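Local coordinates for protein threonine--tRNA ligase catalytic subunit (Aeropyrum pernix, PDB 3A32) that probably catalyses the ATP-dependent attachment of threonine to tRNA(Thr), working as a zinc-binding homodimer that lacks a domain for removing mischarged serine, at residues R328-P333 with F418-M423; E190-K194 with P452-L456. One frame throughout, in Å; residues are numbered along the deposited sequence.

Both contacts join the catalytic half of the enzyme to its anticodon-binding half, and both are only partly buried. In interaction 1 the turn after helix 317-327 meets the end of strand 412-419 and the bend that follows, chiefly through flat arginine groups, a water and a long charge pair. Interaction 2 sets the end of helix 174-191 against helix 435-457: leucine and valine fill its inner side, and one arginine-serine hydrogen bond sits at its solvent-facing side. The centres of the two contacts are about 15 Å apart, that of interaction 2 lying nearer the centre of the chain. The two meet directly, since Arg328 NH2 lies 2.7 Å from Lys194 O, a probable hydrogen bond.

Interaction 1 of 2, residues R328-P333 with F418-M423; sequences RRGRMP and FDLESM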
# COMPACT_ATOMS: atom_id res chain seq x y z
N ARG A 328 -2.28 -25.10 -2.67
CA ARG A 328 -1.69 -25.01 -4.02
C ARG A 328 -0.21 -25.33 -4.10
O ARG A 328 0.42 -25.07 -5.10
CB ARG A 328 -1.95 -23.66 -4.64
CG ARG A 328 -3.40 -23.53 -5.11
CD ARG A 328 -3.49 -23.80 -6.61
NE ARG A 328 -4.87 -23.97 -7.08
CZ ARG A 328 -5.67 -22.98 -7.46
NH1 ARG A 328 -5.22 -21.71 -7.39
NH2 ARG A 328 -6.94 -23.23 -7.86
N ARG A 329 0.34 -25.92 -3.04
CA ARG A 329 1.72 -26.40 -3.05
C ARG A 329 2.71 -25.33 -3.62
O ARG A 329 3.59 -25.64 -4.49
CB ARG A 329 1.81 -27.74 -3.81
CG ARG A 329 1.27 -28.99 -3.00
CD ARG A 329 -0.10 -29.40 -3.43
NE ARG A 329 -0.54 -30.62 -2.74
CZ ARG A 329 -1.66 -30.77 -2.01
NH1 ARG A 329 -2.54 -29.76 -1.82
NH2 ARG A 329 -1.91 -31.96 -1.46
N GLY A 330 2.59 -24.10 -3.09
CA GLY A 330 3.56 -23.10 -3.38
C GLY A 330 3.31 -22.39 -4.70
O GLY A 330 4.13 -21.56 -5.10
N ARG A 331 2.17 -22.68 -5.35
CA ARG A 331 1.90 -22.18 -6.72
C ARG A 331 1.00 -20.96 -6.73
O ARG A 331 -0.21 -21.06 -6.54
CB ARG A 331 1.30 -23.28 -7.60
CG ARG A 331 2.21 -24.49 -7.76
CD ARG A 331 3.51 -24.21 -8.60
NE ARG A 331 4.36 -25.41 -8.70
CZ ARG A 331 5.42 -25.54 -9.49
NH1 ARG A 331 5.83 -24.53 -10.27
NH2 ARG A 331 6.08 -26.69 -9.50
N MET A 332 1.61 -19.80 -6.94
CA MET A 332 0.93 -18.51 -6.89
C MET A 332 0.33 -18.17 -8.26
O MET A 332 0.94 -18.50 -9.32
CB MET A 332 1.93 -17.40 -6.53
CG MET A 332 2.64 -17.57 -5.15
SD MET A 332 1.43 -17.70 -3.81
CE MET A 332 0.82 -15.99 -3.76
N PRO A 333 -0.81 -17.43 -8.25
CA PRO A 333 -1.34 -16.88 -9.51
C PRO A 333 -0.33 -15.88 -10.08
O PRO A 333 0.38 -15.24 -9.29
CB PRO A 333 -2.63 -16.15 -9.10
CG PRO A 333 -2.65 -16.13 -7.59
CD PRO A 333 -1.60 -17.04 -7.06
N PHE A 418 2.26 -22.38 -15.68
CA PHE A 418 1.85 -23.39 -14.73
C PHE A 418 0.35 -23.27 -14.60
O PHE A 418 -0.18 -22.19 -14.31
CB PHE A 418 2.51 -23.23 -13.36
CG PHE A 418 2.17 -24.33 -12.45
CD1 PHE A 418 2.93 -25.56 -12.48
CD2 PHE A 418 1.01 -24.24 -11.64
CE1 PHE A 418 2.55 -26.66 -11.67
CE2 PHE A 418 0.61 -25.35 -10.84
CZ PHE A 418 1.39 -26.56 -10.83
N ASP A 419 -0.34 -24.37 -14.81
CA ASP A 419 -1.80 -24.41 -14.82
C ASP A 419 -2.33 -24.75 -13.44
O ASP A 419 -2.14 -25.86 -12.97
CB ASP A 419 -2.26 -25.50 -15.78
CG ASP A 419 -3.66 -25.28 -16.25
OD1 ASP A 419 -3.86 -24.21 -16.90
OD2 ASP A 419 -4.55 -26.13 -15.96
N LEU A 420 -2.97 -23.79 -12.80
CA LEU A 420 -3.33 -23.96 -11.37
C LEU A 420 -4.39 -25.03 -11.14
O LEU A 420 -4.34 -25.70 -10.13
CB LEU A 420 -3.73 -22.65 -10.71
CG LEU A 420 -2.67 -21.54 -10.70
CD1 LEU A 420 -3.32 -20.26 -10.18
CD2 LEU A 420 -1.39 -21.95 -9.89
N GLU A 421 -5.34 -25.17 -12.06
CA GLU A 421 -6.38 -26.23 -11.95
C GLU A 421 -5.78 -27.63 -12.03
O GLU A 421 -5.86 -28.40 -11.07
CB GLU A 421 -7.54 -26.06 -12.97
CG GLU A 421 -8.16 -24.64 -13.07
CD GLU A 421 -8.54 -23.99 -11.70
OE1 GLU A 421 -9.27 -24.64 -10.87
OE2 GLU A 421 -8.11 -22.80 -11.48
N SER A 422 -5.14 -27.95 -13.16
CA SER A 422 -4.50 -29.26 -13.32
C SER A 422 -3.22 -29.43 -12.48
O SER A 422 -2.76 -30.57 -12.24
CB SER A 422 -4.21 -29.54 -14.81
OG SER A 422 -3.21 -28.66 -15.33
N MET A 423 -2.66 -28.30 -11.98
CA MET A 423 -1.40 -28.33 -11.21
C MET A 423 -0.28 -28.95 -12.03
O MET A 423 0.48 -29.75 -11.52
CB MET A 423 -1.55 -29.10 -9.87
CG MET A 423 -2.47 -28.41 -8.83
SD MET A 423 -1.78 -26.89 -8.15
CE MET A 423 -0.30 -27.54 -7.33
O HOH W 1 -5.64 -27.11 -7.43
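Arg328 NH1 lies 3.7 Å from Leu420 CD1 across the contact and is gripped by two oxygens outside these segments, Phe193 O and Tyr324 OH, while Lys194 O holds NH2. Those bonds fix the guanidinium, and Leu420 CB sits over one of its faces, off-centre. In the plane at its edge, a water accepts from Arg328 NE at 3.3 Å and returns a weak bond to Leu420 O. Glu421 adds charge alone: its OE2 is 3.8 Å from Arg328 NH2, well out of the guanidinium plane, with the carboxylate turned 85° against it. Met423, its side chain bent twice, brings CE within 3.4 Å of Arg328 O and leaves SD at the edge of the Phe418 ring.

Arg331 bends at chi2 (-69°) and then runs straight, which lays its guanidinium flat on Phe418, planes 2° apart and centres 4.2 Å apart. Arg331 CD stands 3.7 Å from the ring centroid in a CH-pi contact, while CZ makes an off-centre cation-pi contact; Glu392 takes NH1 in a salt bridge. Between the two arginines, Leu420 CD2 packs 3.8 Å from Arg331 CB. A Schellman motif ends helix 317-327, and the type I' turn Arg328-Arg331 leads on toward the anticodon-binding domain, so this is a domain junction of a class II synthetase.

Interaction 2 of 2, residues E190-K194 with P452-L456; sequences ERLFK and PVRSL
Arg191 and Pro452 meet backbone to ring: Pro452 CB presses to 3.2 Å from Arg191 O, a tight approach, and the two CB atoms are 3.8 Å apart. From there the arginine runs out along the surface of helix 435-457. Its CG lies beside the backbone N (chi1 -66°) and the chain stays extended from CG to NE, which carries the guanidinium past Pro452 O to Ser455. NH1 gives a hydrogen bond of 3.1 Å to Ser455 OG; it is bent, 136° at the hydrogen, and the oxygen is tilted from the guanidinium plane. The serine hydroxyl sits between its own backbone N and carbonyl carbon, turned back over the helix, where it donates to Pro452 O at 2.9 Å. Ser455 OG thus accepts one hydrogen bond and donates another to the turn before, at a kink where the N atoms of Pro452 and Val453 have no bond to the preceding turn.

Inward from this polar side the contact is apolar. Leu192, with CG opposite the backbone N across CA-CB (chi1 180°), sends CD1 to within 3.5 Å of Val453 CG2. Leu456 fills the angle between neighbouring residues: its CG is 3.9 Å from Arg191 CB, and its CD1 branch is equally far from Leu192 CB. Helix 48-65 backs this side, through Leu55 on Leu192, Val58 on Val453 and Phe62 on Leu456. With alanine in its place CG and both branches go, which would probably leave Leu192 CB without this neighbour and open a gap beside Phe62, while Arg191 CB would keep only Pro452 of the two segments' contacts. The end of a catalytic-core helix is thereby seated on the long C-terminal helix of the alpha/beta anticodon-binding domain, an interdomain packing surface of this class II synthetase.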
# COMPACT_ATOMS: atom_id res chain seq x y z
N GLU A 190 -12.08 -16.27 -7.24
CA GLU A 190 -12.01 -16.83 -8.59
C GLU A 190 -11.01 -16.11 -9.47
O GLU A 190 -10.29 -16.72 -10.25
CB GLU A 190 -13.42 -16.87 -9.25
CG GLU A 190 -14.32 -17.90 -8.59
CD GLU A 190 -15.69 -18.09 -9.26
OE1 GLU A 190 -16.19 -17.12 -9.87
OE2 GLU A 190 -16.27 -19.21 -9.18
N ARG A 191 -10.96 -14.79 -9.34
CA ARG A 191 -10.19 -13.99 -10.29
C ARG A 191 -8.80 -13.67 -9.85
O ARG A 191 -7.90 -13.59 -10.72
CB ARG A 191 -10.96 -12.73 -10.68
CG ARG A 191 -12.20 -13.16 -11.47
CD ARG A 191 -13.02 -12.07 -12.00
NE ARG A 191 -14.23 -12.67 -12.56
CZ ARG A 191 -15.16 -11.98 -13.22
NH1 ARG A 191 -15.03 -10.66 -13.41
NH2 ARG A 191 -16.23 -12.63 -13.69
N LEU A 192 -8.61 -13.49 -8.54
CA LEU A 192 -7.29 -13.19 -8.00
C LEU A 192 -6.59 -14.48 -7.67
O LEU A 192 -5.40 -14.67 -8.00
CB LEU A 192 -7.35 -12.26 -6.78
CG LEU A 192 -6.02 -11.88 -6.14
CD1 LEU A 192 -5.09 -11.17 -7.12
CD2 LEU A 192 -6.29 -11.02 -4.92
N PHE A 193 -7.32 -15.39 -7.05
CA PHE A 193 -6.71 -16.63 -6.58
C PHE A 193 -6.96 -17.85 -7.48
O PHE A 193 -6.35 -18.90 -7.27
CB PHE A 193 -7.03 -16.87 -5.09
CG PHE A 193 -6.36 -15.84 -4.17
CD1 PHE A 193 -4.97 -15.86 -3.97
CD2 PHE A 193 -7.09 -14.83 -3.56
CE1 PHE A 193 -4.29 -14.91 -3.13
CE2 PHE A 193 -6.43 -13.89 -2.74
CZ PHE A 193 -5.01 -13.94 -2.52
N LYS A 194 -7.83 -17.73 -8.49
CA LYS A 194 -8.19 -18.91 -9.33
C LYS A 194 -8.75 -20.10 -8.56
O LYS A 194 -8.43 -21.27 -8.86
CB LYS A 194 -6.97 -19.36 -10.14
CG LYS A 194 -6.32 -18.22 -10.92
CD LYS A 194 -7.32 -17.67 -11.97
CE LYS A 194 -7.67 -18.78 -12.98
NZ LYS A 194 -8.42 -18.23 -14.14
N PRO A 452 -8.02 -11.66 -15.51
CA PRO A 452 -8.98 -11.71 -14.42
C PRO A 452 -8.70 -10.64 -13.33
O PRO A 452 -9.66 -10.14 -12.74
CB PRO A 452 -8.76 -13.12 -13.80
CG PRO A 452 -8.11 -13.91 -14.86
CD PRO A 452 -7.24 -12.91 -15.61
N VAL A 453 -7.43 -10.32 -13.07
CA VAL A 453 -7.11 -9.30 -12.07
C VAL A 453 -7.49 -7.92 -12.59
O VAL A 453 -8.00 -7.11 -11.81
CB VAL A 453 -5.66 -9.38 -11.53
CG1 VAL A 453 -5.27 -8.09 -10.79
CG2 VAL A 453 -5.51 -10.55 -10.57
N ARG A 454 -7.28 -7.64 -13.87
CA ARG A 454 -7.82 -6.40 -14.46
C ARG A 454 -9.33 -6.20 -14.30
O ARG A 454 -9.78 -5.06 -14.18
CB ARG A 454 -7.53 -6.30 -15.94
CG ARG A 454 -6.10 -5.97 -16.25
CD ARG A 454 -5.95 -5.41 -17.65
NE ARG A 454 -6.57 -6.25 -18.69
CZ ARG A 454 -6.01 -7.35 -19.22
NH1 ARG A 454 -4.80 -7.78 -18.82
NH2 ARG A 454 -6.67 -8.00 -20.19
N SER A 455 -10.11 -7.27 -14.34
CA SER A 455 -11.57 -7.10 -14.22
C SER A 455 -11.97 -6.77 -12.78
O SER A 455 -13.03 -6.26 -12.53
CB SER A 455 -12.37 -8.30 -14.77
OG SER A 455 -12.27 -9.39 -13.87
N LEU A 456 -11.11 -7.09 -11.83
CA LEU A 456 -11.32 -6.75 -10.43
C LEU A 456 -10.90 -5.31 -10.17
O LEU A 456 -11.63 -4.56 -9.56
CB LEU A 456 -10.47 -7.65 -9.54
CG LEU A 456 -10.79 -9.12 -9.33
CD1 LEU A 456 -9.73 -9.67 -8.35
CD2 LEU A 456 -12.18 -9.32 -8.78